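Local coordinates for N-hydroxyarylamine O-acetyltransferase (Bacillus cereus, PDB 4DMO), which probably transfers acetyl groups to arylamines and N-hydroxyarylamines, as a member of the arylamine N-acetyltransferase family, at residues 102-114 with 197-211. Numbering follows the deposited sequence.
Sequences SIWAVDSGHIATV and KANTAQKIIVEHEGS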
ATOM      1  N   SER A 102     -19.439   8.298   4.894  1.00 43.14           N
ATOM      2  CA  SER A 102     -20.183   8.208   3.644  1.00 43.21           C
ATOM      3  C   SER A 102     -19.821   9.328   2.659  1.00 35.92           C
ATOM      4  O   SER A 102     -20.673  10.081   2.219  1.00 36.97           O
ATOM      5  CB  SER A 102     -21.694   8.245   3.922  1.00 36.97           C
ATOM      6  OG  SER A 102     -22.117   7.107   4.651  1.00 48.21           O
ATOM      7  N   ILE A 103     -18.557   9.423   2.287  1.00 37.88           N
ATOM      8  CA  ILE A 103     -18.147  10.423   1.309  1.00 33.03           C
ATOM      9  C   ILE A 103     -16.818   9.995   0.736  1.00 36.32           C
ATOM     10  O   ILE A 103     -16.128   9.172   1.330  1.00 25.46           O
ATOM     11  CB  ILE A 103     -17.917  11.810   1.949  1.00 39.87           C
ATOM     12  CG1 ILE A 103     -17.010  11.679   3.171  1.00 33.95           C
ATOM     13  CG2 ILE A 103     -19.230  12.478   2.332  1.00 42.99           C
ATOM     14  CD1 ILE A 103     -16.395  12.956   3.570  1.00 31.31           C
ATOM     15  N   TRP A 104     -16.442  10.598  -0.389  1.00 33.22           N
ATOM     16  CA  TRP A 104     -15.185  10.287  -1.037  1.00 29.82           C
ATOM     17  C   TRP A 104     -14.046  10.976  -0.353  1.00 22.87           C
ATOM     18  O   TRP A 104     -14.230  12.004   0.266  1.00 27.13           O
ATOM     19  CB  TRP A 104     -15.201  10.714  -2.502  1.00 27.44           C
ATOM     20  CG  TRP A 104     -16.197   9.984  -3.322  1.00 27.14           C
ATOM     21  CD1 TRP A 104     -17.417  10.447  -3.724  1.00 20.13           C
ATOM     22  CD2 TRP A 104     -16.056   8.661  -3.853  1.00 30.51           C
ATOM     23  NE1 TRP A 104     -18.047   9.489  -4.484  1.00 30.01           N
ATOM     24  CE2 TRP A 104     -17.252   8.380  -4.574  1.00 30.25           C
ATOM     25  CE3 TRP A 104     -15.061   7.675  -3.804  1.00 27.05           C
ATOM     26  CZ2 TRP A 104     -17.460   7.170  -5.222  1.00 25.81           C
ATOM     27  CZ3 TRP A 104     -15.268   6.476  -4.458  1.00 19.86           C
ATOM     28  CH2 TRP A 104     -16.472   6.231  -5.149  1.00 25.31           C
ATOM     29  N   ALA A 105     -12.882  10.346  -0.412  1.00 24.10           N
ATOM     30  CA  ALA A 105     -11.633  11.001  -0.059  1.00 16.79           C
ATOM     31  C   ALA A 105     -11.253  11.890  -1.225  1.00 17.66           C
ATOM     32  O   ALA A 105     -11.976  11.962  -2.225  1.00 19.28           O
ATOM     33  CB  ALA A 105     -10.541   9.973   0.198  1.00 16.37           C
ATOM     34  N   VAL A 106     -10.110  12.545  -1.111  1.00 18.40           N
ATOM     35  CA  VAL A 106      -9.651  13.437  -2.153  1.00 20.02           C
ATOM     36  C   VAL A 106      -9.594  12.713  -3.479  1.00 21.68           C
ATOM     37  O   VAL A 106      -9.181  11.543  -3.557  1.00 20.38           O
ATOM     38  CB  VAL A 106      -8.267  14.063  -1.841  1.00 19.59           C
ATOM     39  CG1 VAL A 106      -8.419  15.055  -0.751  1.00 26.56           C
ATOM     40  CG2 VAL A 106      -7.239  13.003  -1.475  1.00 20.35           C
ATOM     41  N   ASP A 107      -9.994  13.435  -4.524  1.00 20.59           N
ATOM     42  CA  ASP A 107     -10.099  12.882  -5.870  1.00 18.12           C
ATOM     43  C   ASP A 107      -8.733  12.452  -6.401  1.00 23.20           C
ATOM     44  O   ASP A 107      -7.775  13.216  -6.360  1.00 19.41           O
ATOM     45  CB  ASP A 107     -10.715  13.912  -6.823  1.00 13.51           C
ATOM     46  CG  ASP A 107     -10.994  13.338  -8.156  1.00 14.29           C
ATOM     47  OD1 ASP A 107     -10.082  13.324  -9.005  1.00 21.62           O
ATOM     48  OD2 ASP A 107     -12.111  12.839  -8.348  1.00 30.29           O
ATOM     49  N   SER A 108      -8.666  11.215  -6.890  1.00 20.08           N
ATOM     50  CA  SER A 108      -7.481  10.702  -7.561  1.00 17.08           C
ATOM     51  C   SER A 108      -6.296  10.633  -6.642  1.00 19.61           C
ATOM     52  O   SER A 108      -5.146  10.803  -7.053  1.00 18.46           O
ATOM     53  CB  SER A 108      -7.181  11.537  -8.794  1.00 15.85           C
ATOM     54  OG  SER A 108      -8.295  11.515  -9.666  1.00 23.91           O
ATOM     55  N   GLY A 109      -6.594  10.354  -5.380  1.00 19.24           N
ATOM     56  CA  GLY A 109      -5.582  10.190  -4.359  1.00 19.09           C
ATOM     57  C   GLY A 109      -4.964   8.799  -4.325  1.00 20.62           C
ATOM     58  O   GLY A 109      -3.950   8.588  -3.666  1.00 19.54           O
ATOM     59  N   HIS A 110      -5.554   7.841  -5.030  1.00 14.72           N
ATOM     60  CA  HIS A 110      -5.055   6.482  -4.953  1.00 18.34           C
ATOM     61  C   HIS A 110      -4.366   6.028  -6.227  1.00 16.12           C
ATOM     62  O   HIS A 110      -4.756   6.369  -7.351  1.00 16.96           O
ATOM     63  CB  HIS A 110      -6.182   5.488  -4.609  1.00 20.49           C
ATOM     64  CG  HIS A 110      -5.696   4.124  -4.200  1.00 19.44           C
ATOM     65  ND1 HIS A 110      -5.227   3.853  -2.928  1.00 19.41           N
ATOM     66  CD2 HIS A 110      -5.621   2.946  -4.878  1.00 17.07           C
ATOM     67  CE1 HIS A 110      -4.889   2.575  -2.841  1.00 22.13           C
ATOM     68  NE2 HIS A 110      -5.137   2.000  -4.007  1.00 16.01           N
ATOM     69  N   ILE A 111      -3.344   5.218  -6.037  1.00 15.51           N
ATOM     70  CA  ILE A 111      -2.675   4.562  -7.141  1.00 12.97           C
ATOM     71  C   ILE A 111      -2.559   3.111  -6.795  1.00 12.41           C
ATOM     72  O   ILE A 111      -2.342   2.780  -5.644  1.00 18.16           O
ATOM     73  CB  ILE A 111      -1.278   5.092  -7.352  1.00 16.55           C
ATOM     74  CG1 ILE A 111      -1.329   6.558  -7.744  1.00 17.18           C
ATOM     75  CG2 ILE A 111      -0.520   4.248  -8.384  1.00 14.41           C
ATOM     76  CD1 ILE A 111      -1.891   6.817  -9.109  1.00 21.61           C
ATOM     77  N   ALA A 112      -2.694   2.248  -7.788  1.00 15.59           N
ATOM     78  CA  ALA A 112      -2.580   0.800  -7.595  1.00 15.46           C
ATOM     79  C   ALA A 112      -2.037   0.175  -8.866  1.00 18.03           C
ATOM     80  O   ALA A 112      -1.794   0.860  -9.870  1.00 22.40           O
ATOM     81  CB  ALA A 112      -3.925   0.189  -7.238  1.00 21.50           C
ATOM     82  N   THR A 113      -1.863  -1.135  -8.817  1.00 23.86           N
ATOM     83  CA  THR A 113      -1.222  -1.880  -9.877  1.00 21.61           C
ATOM     84  C   THR A 113      -2.150  -2.960 -10.420  1.00 21.51           C
ATOM     85  O   THR A 113      -2.804  -3.652  -9.647  1.00 29.74           O
ATOM     86  CB  THR A 113       0.033  -2.578  -9.314  1.00 23.38           C
ATOM     87  OG1 THR A 113       0.916  -1.616  -8.728  1.00 19.80           O
ATOM     88  CG2 THR A 113       0.769  -3.327 -10.399  1.00 24.88           C
ATOM     89  N   VAL A 114      -2.221  -3.126 -11.733  1.00 15.98           N
ATOM     90  CA  VAL A 114      -2.947  -4.272 -12.283  1.00 28.54           C
ATOM     91  C   VAL A 114      -1.975  -5.164 -13.061  1.00 27.56           C
ATOM     92  O   VAL A 114      -1.033  -4.687 -13.720  1.00 26.89           O
ATOM     93  CB  VAL A 114      -4.133  -3.877 -13.173  1.00 29.35           C
ATOM     94  CG1 VAL A 114      -5.143  -3.047 -12.376  1.00 19.23           C
ATOM     95  CG2 VAL A 114      -3.632  -3.133 -14.369  1.00 33.23           C
ATOM     96  N   LYS A 197       0.929  10.450 -13.251  1.00 30.34           N
ATOM     97  CA  LYS A 197      -0.301  10.398 -12.475  1.00 28.76           C
ATOM     98  C   LYS A 197       0.047  10.088 -11.010  1.00 23.11           C
ATOM     99  O   LYS A 197      -0.569  10.622 -10.090  1.00 24.40           O
ATOM    100  CB  LYS A 197      -1.264   9.355 -13.012  1.00 29.55           C
ATOM    101  CG  LYS A 197      -2.668   9.545 -12.501  1.00 27.18           C
ATOM    102  CD  LYS A 197      -3.173  10.954 -12.800  1.00 33.54           C
ATOM    103  CE  LYS A 197      -4.713  11.044 -12.844  1.00 31.95           C
ATOM    104  NZ  LYS A 197      -5.143  12.482 -12.720  1.00 38.64           N
ATOM    105  N   ALA A 198       1.066   9.262 -10.801  1.00 26.26           N
ATOM    106  CA  ALA A 198       1.534   8.960  -9.445  1.00 22.16           C
ATOM    107  C   ALA A 198       2.046  10.219  -8.751  1.00 26.69           C
ATOM    108  O   ALA A 198       1.751  10.448  -7.576  1.00 20.26           O
ATOM    109  CB  ALA A 198       2.597   7.913  -9.488  1.00 16.27           C
ATOM    110  N   ASN A 199       2.778  11.060  -9.483  1.00 24.19           N
ATOM    111  CA  ASN A 199       3.294  12.278  -8.893  1.00 18.94           C
ATOM    112  C   ASN A 199       2.165  13.213  -8.584  1.00 20.04           C
ATOM    113  O   ASN A 199       2.185  13.908  -7.578  1.00 24.25           O
ATOM    114  CB  ASN A 199       4.339  12.948  -9.789  1.00 26.53           C
ATOM    115  CG  ASN A 199       5.670  12.226  -9.732  1.00 27.08           C
ATOM    116  OD1 ASN A 199       6.337  12.234  -8.707  1.00 29.69           O
ATOM    117  ND2 ASN A 199       6.045  11.568 -10.820  1.00 36.86           N
ATOM    118  N   THR A 200       1.150  13.190  -9.428  1.00 22.83           N
ATOM    119  CA  THR A 200      -0.041  13.989  -9.204  1.00 20.33           C
ATOM    120  C   THR A 200      -0.838  13.541  -7.985  1.00 19.59           C
ATOM    121  O   THR A 200      -1.415  14.363  -7.246  1.00 23.45           O
ATOM    122  CB  THR A 200      -0.904  13.982 -10.498  1.00 31.86           C
ATOM    123  OG1 THR A 200      -0.272  14.843 -11.458  1.00 34.29           O
ATOM    124  CG2 THR A 200      -2.347  14.459 -10.244  1.00 27.00           C
ATOM    125  N   ALA A 201      -0.883  12.236  -7.744  1.00 20.44           N
ATOM    126  CA  ALA A 201      -1.559  11.739  -6.546  1.00 18.64           C
ATOM    127  C   ALA A 201      -0.797  12.230  -5.312  1.00 18.79           C
ATOM    128  O   ALA A 201      -1.384  12.675  -4.313  1.00 20.16           O
ATOM    129  CB  ALA A 201      -1.649  10.206  -6.578  1.00 20.56           C
ATOM    130  N   GLN A 202       0.524  12.173  -5.391  1.00 17.97           N
ATOM    131  CA  GLN A 202       1.363  12.694  -4.313  1.00 21.12           C
ATOM    132  C   GLN A 202       1.060  14.150  -4.006  1.00 21.25           C
ATOM    133  O   GLN A 202       0.822  14.505  -2.856  1.00 20.01           O
ATOM    134  CB  GLN A 202       2.856  12.544  -4.656  1.00 19.10           C
ATOM    135  CG  GLN A 202       3.802  12.958  -3.499  1.00 20.26           C
ATOM    136  CD  GLN A 202       5.240  12.479  -3.713  1.00 19.97           C
ATOM    137  OE1 GLN A 202       5.770  11.679  -2.923  1.00 15.99           O
ATOM    138  NE2 GLN A 202       5.882  12.973  -4.767  1.00 20.87           N
ATOM    139  N   LYS A 203       1.056  14.974  -5.045  1.00 16.91           N
ATOM    140  CA  LYS A 203       0.814  16.386  -4.879  1.00 20.70           C
ATOM    141  C   LYS A 203      -0.512  16.561  -4.205  1.00 18.00           C
ATOM    142  O   LYS A 203      -0.637  17.369  -3.287  1.00 26.75           O
ATOM    143  CB  LYS A 203       0.841  17.108  -6.236  1.00 25.51           C
ATOM    144  CG  LYS A 203       0.860  18.652  -6.151  1.00 35.95           C
ATOM    145  CD  LYS A 203       0.793  19.332  -7.556  1.00 43.49           C
ATOM    146  CE  LYS A 203       0.704  20.891  -7.501  1.00 40.01           C
ATOM    147  NZ  LYS A 203       1.990  21.568  -7.055  1.00 34.89           N
ATOM    148  N   ILE A 204      -1.515  15.822  -4.665  1.00 21.90           N
ATOM    149  CA  ILE A 204      -2.843  15.905  -4.081  1.00 15.87           C
ATOM    150  C   ILE A 204      -2.799  15.556  -2.595  1.00 17.68           C
ATOM    151  O   ILE A 204      -3.293  16.304  -1.756  1.00 19.29           O
ATOM    152  CB  ILE A 204      -3.830  14.979  -4.819  1.00 20.77           C
ATOM    153  CG1 ILE A 204      -4.133  15.557  -6.197  1.00 21.77           C
ATOM    154  CG2 ILE A 204      -5.114  14.833  -4.026  1.00 20.14           C
ATOM    155  CD1 ILE A 204      -4.624  14.547  -7.194  1.00 22.17           C
ATOM    156  N   ILE A 205      -2.210  14.418  -2.264  1.00 18.67           N
ATOM    157  CA  ILE A 205      -2.163  13.976  -0.875  1.00 22.21           C
ATOM    158  C   ILE A 205      -1.247  14.902  -0.025  1.00 21.32           C
ATOM    159  O   ILE A 205      -1.546  15.202   1.138  1.00 20.54           O
ATOM    160  CB  ILE A 205      -1.700  12.473  -0.778  1.00 26.49           C
ATOM    161  CG1 ILE A 205      -2.755  11.510  -1.380  1.00 15.90           C
ATOM    162  CG2 ILE A 205      -1.384  12.095   0.649  1.00 15.98           C
ATOM    163  CD1 ILE A 205      -4.143  11.592  -0.787  1.00 18.84           C
ATOM    164  N   VAL A 206      -0.159  15.407  -0.588  1.00 17.94           N
ATOM    165  CA  VAL A 206       0.619  16.400   0.166  1.00 21.05           C
ATOM    166  C   VAL A 206      -0.121  17.739   0.430  1.00 22.58           C
ATOM    167  O   VAL A 206      -0.043  18.302   1.535  1.00 14.32           O
ATOM    168  CB  VAL A 206       1.952  16.722  -0.527  1.00 22.55           C
ATOM    169  CG1 VAL A 206       2.590  17.998   0.100  1.00 20.79           C
ATOM    170  CG2 VAL A 206       2.903  15.537  -0.394  1.00 21.25           C
ATOM    171  N   GLU A 207      -0.828  18.239  -0.584  1.00 21.21           N
ATOM    172  CA  GLU A 207      -1.324  19.631  -0.590  1.00 23.34           C
ATOM    173  C   GLU A 207      -2.788  19.800  -0.204  1.00 26.71           C
ATOM    174  O   GLU A 207      -3.143  20.709   0.540  1.00 30.94           O
ATOM    175  CB  GLU A 207      -1.098  20.266  -1.962  1.00 20.66           C
ATOM    176  CG  GLU A 207       0.384  20.504  -2.291  1.00 28.79           C
ATOM    177  CD  GLU A 207       0.623  20.915  -3.736  1.00 30.53           C
ATOM    178  OE1 GLU A 207      -0.350  20.999  -4.496  1.00 33.65           O
ATOM    179  OE2 GLU A 207       1.786  21.130  -4.124  1.00 26.00           O
ATOM    180  N   HIS A 208      -3.652  18.955  -0.731  1.00 28.18           N
ATOM    181  CA  HIS A 208      -5.080  19.148  -0.527  1.00 27.85           C
ATOM    182  C   HIS A 208      -5.371  19.331   0.950  1.00 33.02           C
ATOM    183  O   HIS A 208      -4.712  18.743   1.791  1.00 29.62           O
ATOM    184  CB  HIS A 208      -5.846  17.979  -1.090  1.00 30.05           C
ATOM    185  CG  HIS A 208      -7.290  18.259  -1.333  1.00 40.82           C
ATOM    186  ND1 HIS A 208      -8.180  18.516  -0.307  1.00 33.66           N
ATOM    187  CD2 HIS A 208      -8.018  18.278  -2.477  1.00 33.13           C
ATOM    188  CE1 HIS A 208      -9.390  18.687  -0.808  1.00 36.27           C
ATOM    189  NE2 HIS A 208      -9.321  18.548  -2.124  1.00 44.41           N
ATOM    190  N   GLU A 209      -6.343  20.180   1.262  1.00 36.09           N
ATOM    191  CA  GLU A 209      -6.640  20.546   2.642  1.00 32.43           C
ATOM    192  C   GLU A 209      -7.403  19.432   3.337  1.00 30.07           C
ATOM    193  O   GLU A 209      -7.332  19.250   4.545  1.00 30.02           O
ATOM    194  CB  GLU A 209      -7.517  21.810   2.662  1.00 35.76           C
ATOM    195  CG  GLU A 209      -6.823  23.089   2.238  1.00 48.07           C
ATOM    196  CD  GLU A 209      -6.703  23.248   0.707  1.00 70.99           C
ATOM    197  OE1 GLU A 209      -7.049  22.300  -0.064  1.00 53.69           O
ATOM    198  OE2 GLU A 209      -6.310  24.363   0.276  1.00 55.30           O
ATOM    199  N   GLY A 210      -8.058  18.618   2.530  1.00 26.42           N
ATOM    200  CA  GLY A 210      -8.882  17.543   3.018  1.00 32.61           C
ATOM    201  C   GLY A 210      -8.137  16.227   2.968  1.00 25.24           C
ATOM    202  O   GLY A 210      -8.751  15.210   3.170  1.00 23.03           O
ATOM    203  N   SER A 211      -6.832  16.250   2.674  1.00 27.63           N
ATOM    204  CA  SER A 211      -6.050  15.019   2.684  1.00 22.86           C
ATOM    205  C   SER A 211      -5.930  14.521   4.112  1.00 27.49           C
ATOM    206  O   SER A 211      -5.673  15.291   5.021  1.00 21.61           O
ATOM    207  CB  SER A 211      -4.641  15.212   2.102  1.00 22.61           C
ATOM    208  OG  SER A 211      -3.779  14.137   2.469  1.00 23.80           O
TER
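Ile111 meets the N-terminal part of helix 195-207, where its CD1 lies against the backbone at Lys197 and Ala198. One turn on, the methyl of Ala201 points at the strand: its CB is 3.8 Å from Ile111 CG1 and 3.6 Å from Ser108 O. With no side chain on Gly109 and only a methyl on Ala201, their CA atoms come to 4.8 Å. Ile204 follows. Its CD1 reaches the type II turn 106-109, 3.5 Å from Asp107 O, while its CG2 packs on Val106 CG2. The CD1 of Ile205 presses tightly on the same Val106 methyl, at 3.5 Å from CG2. Val106 has CG1 anti to its carbonyl carbon (chi1 -72°), which sets that methyl over one face of the His208 ring, a CH-pi contact 12° off the normal. Gly210 N holds the ring, donating to His208 ND1 in the ring plane (2.8 Å). Ser211 OG bonds to Ile205 O, tying the following turn back to the helix. The helix segment runs roughly antiparallel to strand 110-114, at 146°. Strand 88-98 pairs with that strand. Tyr72 of helix 71-84 touches Gln202 and Ile205. His110 points away, toward Cys71 and Glu125, probably the Cys-His-Glu triad, so the helix packs beside the active site.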